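Local coordinates for protein N-formylglutamate amidohydrolase (Ralstonia eutropha, PDB 2Q7S) that probably hydrolyses N-formylglutamate or a related amide as a zinc-dependent member of the N-formylglutamate amidohydrolase family, at residues A[49-52]-A[53-56]; A[257-260]-A[261-264]. All coordinates share one frame; numbering follows the deposited sequence.

Interaction 1 (A[49-52]-A[53-56]). With ZN (zinc ion), chain C.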
loop_
_atom_site.group_PDB
_atom_site.type_symbol
_atom_site.label_atom_id
_atom_site.label_comp_id
_atom_site.label_asym_id
_atom_site.label_seq_id
_atom_site.Cartn_x
_atom_site.Cartn_y
_atom_site.Cartn_z
ATOM N N ARG A 49 6.682 -8.813 -17.434
ATOM C CA ARG A 49 5.240 -8.586 -17.519
ATOM C C ARG A 49 4.595 -8.381 -16.154
ATOM O O ARG A 49 3.597 -7.666 -16.037
ATOM C CB ARG A 49 4.577 -9.762 -18.216
ATOM C CG ARG A 49 4.983 -9.890 -19.665
ATOM C CD ARG A 49 3.843 -9.497 -20.584
ATOM N NE ARG A 49 3.230 -8.199 -20.241
ATOM C CZ ARG A 49 1.929 -7.908 -20.400
ATOM N NH1 ARG A 49 1.057 -8.820 -20.871
ATOM N NH2 ARG A 49 1.483 -6.699 -20.070
ATOM N N LEU A 50 5.186 -9.007 -15.135
ATOM C CA LEU A 50 4.697 -8.985 -13.740
ATOM C C LEU A 50 5.047 -7.683 -13.003
ATOM O O LEU A 50 4.257 -7.174 -12.199
ATOM C CB LEU A 50 5.304 -10.173 -12.988
ATOM C CG LEU A 50 4.964 -11.558 -13.560
ATOM C CD1 LEU A 50 5.785 -12.687 -12.893
ATOM C CD2 LEU A 50 3.471 -11.815 -13.441
ATOM N N ARG A 51 6.240 -7.159 -13.290
ATOM C CA ARG A 51 6.694 -5.894 -12.759
ATOM C C ARG A 51 5.609 -4.799 -12.903
ATOM O O ARG A 51 5.591 -3.842 -12.101
ATOM C CB ARG A 51 8.047 -5.496 -13.386
ATOM C CG ARG A 51 9.189 -6.409 -12.890
ATOM C CD ARG A 51 10.551 -5.924 -13.304
ATOM N NE ARG A 51 10.814 -4.517 -12.908
ATOM C CZ ARG A 51 11.155 -4.121 -11.680
ATOM N NH1 ARG A 51 11.275 -5.007 -10.707
ATOM N NH2 ARG A 51 11.350 -2.845 -11.405
ATOM N N GLY A 52 4.692 -4.977 -13.870
ATOM C CA GLY A 52 3.469 -4.171 -13.988
ATOM C C GLY A 52 2.818 -3.756 -12.676
ATOM O O GLY A 52 2.836 -2.573 -12.347
ATOM N N GLY A 53 2.295 -4.726 -11.913
ATOM C CA GLY A 53 1.591 -4.516 -10.614
ATOM C C GLY A 53 2.412 -4.049 -9.415
ATOM O O GLY A 53 1.892 -3.960 -8.282
ATOM N N GLU A 54 3.705 -3.782 -9.630
ATOM C CA GLU A 54 4.541 -3.231 -8.606
ATOM C C GLU A 54 4.256 -1.745 -8.420
ATOM O O GLU A 54 4.241 -0.983 -9.376
ATOM C CB GLU A 54 6.017 -3.281 -8.989
ATOM C CG GLU A 54 6.643 -4.567 -9.186
ATOM C CD GLU A 54 8.096 -4.411 -9.595
ATOM O OE1 GLU A 54 8.589 -3.265 -9.742
ATOM O OE2 GLU A 54 8.735 -5.451 -9.758
ATOM N N ASP A 55 4.065 -1.353 -7.186
ATOM C CA ASP A 55 4.181 0.042 -6.795
ATOM C C ASP A 55 5.666 0.401 -6.506
ATOM O O ASP A 55 6.029 0.721 -5.367
ATOM C CB ASP A 55 3.388 0.316 -5.540
ATOM C CG ASP A 55 1.950 0.031 -5.694
ATOM O OD1 ASP A 55 1.539 -0.636 -6.693
ATOM O OD2 ASP A 55 1.267 0.410 -4.732
ATOM N N THR A 56 6.462 0.370 -7.567
ATOM C CA THR A 56 7.933 0.467 -7.469
ATOM C C THR A 56 8.381 1.801 -6.847
ATOM O O THR A 56 7.788 2.876 -7.107
ATOM C CB THR A 56 8.591 0.265 -8.869
ATOM O OG1 THR A 56 7.818 -0.675 -9.596
ATOM C CG2 THR A 56 10.048 -0.205 -8.790
HETATM ZN ZN ZN C . -0.598 -0.437 -4.378
#
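Arg51 bends at chi3 (54°), while Glu54 stays extended beyond CG (chi2 178°), and these torsions set the Glu54 carboxylate over one face of the Arg51 guanidinium. The pair spans a 3-10 segment that follows helix 47-50, just before the zinc ligand Asp55. The two planes stand almost perpendicular, 88° apart. Arg51 NH1 and Glu54 OE2 form a salt bridge of 2.7 Å. It rests on charge alone, because the oxygen lies well out of the guanidinium plane and no N-H points at it. Glu54 OE2 also has a hydrogen bond with Tyr37 OH. The other oxygen, Glu54 OE1, takes a bond from Thr56 OG1 on its anti lone pair, at 2.7 Å. The carboxylate is thus held at both oxygens.

Two backbone bonds close successive overlapping turns. Glu54 N donates to Arg51 O at 3.1 Å. Gly53 N makes a weak bond to Leu50 O. Beyond these turns, Asp55 is the centre of an inverse gamma turn. His32 and His172 are the other protein ligands of the zinc ion, which Asp55 OD2 binds at 2.1 Å.

Interaction 2 (A[257-260]-A[261-264])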
loop_
_atom_site.group_PDB
_atom_site.type_symbol
_atom_site.label_atom_id
_atom_site.label_comp_id
_atom_site.label_asym_id
_atom_site.label_seq_id
_atom_site.Cartn_x
_atom_site.Cartn_y
_atom_site.Cartn_z
HETATM N N MSE A 257 8.419 7.773 -12.000
HETATM C CA MSE A 257 9.079 6.706 -12.745
HETATM C C MSE A 257 8.548 6.589 -14.152
HETATM O O MSE A 257 7.471 7.123 -14.486
HETATM C CB MSE A 257 8.906 5.363 -12.039
HETATM C CG MSE A 257 7.484 5.043 -11.781
HETATM SE SE MSE A 257 7.136 3.256 -11.059
HETATM C CE MSE A 257 6.395 2.341 -12.580
ATOM N N GLU A 258 9.311 5.860 -14.953
ATOM C CA GLU A 258 8.914 5.495 -16.308
ATOM C C GLU A 258 8.219 4.150 -16.249
ATOM O O GLU A 258 8.815 3.141 -15.876
ATOM C CB GLU A 258 10.128 5.429 -17.226
ATOM C CG GLU A 258 10.821 6.744 -17.396
ATOM C CD GLU A 258 9.911 7.772 -18.051
ATOM O OE1 GLU A 258 9.308 7.428 -19.097
ATOM O OE2 GLU A 258 9.795 8.905 -17.533
ATOM N N GLU A 259 6.939 4.141 -16.594
ATOM C CA GLU A 259 6.109 2.948 -16.386
ATOM C C GLU A 259 6.599 1.714 -17.148
ATOM O O GLU A 259 6.456 0.589 -16.676
ATOM C CB GLU A 259 4.638 3.261 -16.678
ATOM C CG GLU A 259 4.036 4.336 -15.696
ATOM C CD GLU A 259 2.542 4.128 -15.459
ATOM O OE1 GLU A 259 2.234 3.067 -14.848
ATOM O OE2 GLU A 259 1.700 4.978 -15.908
ATOM N N GLY A 260 7.201 1.911 -18.313
ATOM C CA GLY A 260 7.778 0.791 -19.049
ATOM C C GLY A 260 8.985 0.174 -18.373
ATOM O O GLY A 260 8.937 -0.982 -17.993
ATOM N N THR A 261 10.057 0.953 -18.192
ATOM C CA THR A 261 11.312 0.440 -17.605
ATOM C C THR A 261 11.257 0.314 -16.063
ATOM O O THR A 261 12.094 -0.363 -15.455
ATOM C CB THR A 261 12.522 1.295 -18.061
ATOM O OG1 THR A 261 12.499 2.589 -17.444
ATOM C CG2 THR A 261 12.483 1.498 -19.577
ATOM N N ARG A 262 10.242 0.939 -15.457
ATOM C CA ARG A 262 10.058 1.045 -13.975
ATOM C C ARG A 262 11.107 1.965 -13.323
ATOM O O ARG A 262 11.264 1.975 -12.095
ATOM C CB ARG A 262 10.082 -0.304 -13.250
ATOM C CG ARG A 262 9.013 -1.366 -13.586
ATOM C CD ARG A 262 7.730 -1.205 -12.747
ATOM N NE ARG A 262 6.689 -0.590 -13.561
ATOM C CZ ARG A 262 5.427 -0.397 -13.199
ATOM N NH1 ARG A 262 5.008 -0.719 -11.971
ATOM N NH2 ARG A 262 4.596 0.200 -14.070
ATOM N N GLU A 263 11.812 2.747 -14.115
ATOM C CA GLU A 263 12.986 3.456 -13.597
ATOM C C GLU A 263 12.680 4.854 -13.156
ATOM O O GLU A 263 11.943 5.572 -13.819
ATOM C CB GLU A 263 14.083 3.480 -14.649
ATOM C CG GLU A 263 14.620 2.084 -14.899
ATOM C CD GLU A 263 16.014 2.110 -15.397
ATOM O OE1 GLU A 263 16.279 2.890 -16.343
ATOM O OE2 GLU A 263 16.837 1.355 -14.835
ATOM N N ARG A 264 13.293 5.258 -12.051
ATOM C CA ARG A 264 13.082 6.611 -11.524
ATOM C C ARG A 264 13.308 7.609 -12.643
ATOM O O ARG A 264 14.286 7.476 -13.416
ATOM C CB ARG A 264 14.020 6.928 -10.370
ATOM C CG ARG A 264 13.861 6.002 -9.163
ATOM C CD ARG A 264 14.898 6.286 -8.095
ATOM N NE ARG A 264 14.724 5.353 -6.990
ATOM C CZ ARG A 264 15.175 5.509 -5.754
ATOM N NH1 ARG A 264 15.852 6.588 -5.378
ATOM N NH2 ARG A 264 14.913 4.564 -4.873
#
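Arg262 curls back on its own loop and grips the backbone carbonyl of Glu259. Arg262 NH2 donates to Glu259 O at 3.2 Å, in the carbonyl plane and on a lone pair. Glu259 O also lies at the guanidinium edge, in its plane, and Arg262 NE adds a weak bond to Glu259 O at 3.3 Å. Two N-H groups therefore share one acceptor, which limits rotation of the guanidinium. Bends at chi2 and chi3 (103°) turn the chain toward this carbonyl. The Glu259 carboxylate adds a long salt bridge, with OE1 3.8 Å from Arg262 NH2. Its OE2 accepts a hydrogen bond from Asn176 N. The methyl end of Met257, a selenomethionine, is modelled over one guanidinium face, but too close for its exact position to be trusted.

The backbone positions these groups. Arg262 takes a left-handed helical conformation (phi 70°, psi 14°), and its N makes a weak bond to Glu258 O at 2.7 Å. Its carbonyl oxygen accepts a bond from His57 NE2. Next to the loop, Glu258 N donates to Glu263 O at 2.9 Å. Met257 CA also makes a C-H...O contact with Glu263 O, CA to O 3.3 Å. Met257 and Arg264 form an antiparallel non-hydrogen-bonded pair. Together these features make a short, weakly bonded beta hairpin of strands 257-258 and 263-264, with Glu259 to Arg262 in the tight connection.

Overall arrangement
Interactions 1 and 2 are far apart in sequence but touch in space, with centres about 10 Å apart. Arg262 makes the join. Its NH1 faces three carbonyl oxygens of 51-54: Glu54 O at 2.7 Å, Gly52 O at 2.9 Å and Arg51 O at 3.2 Å. Its CD packs 3.2 Å from Thr56 OG1. The hairpin loop of interaction 2 thus lies against the turns of interaction 1, which lead directly to a zinc ligand. By nearest atoms, the Arg262 side chain is about 6 Å from that of Asp55 and about 9 Å from the zinc ion. It therefore belongs to the surroundings of the metal site, outside the ligand shell.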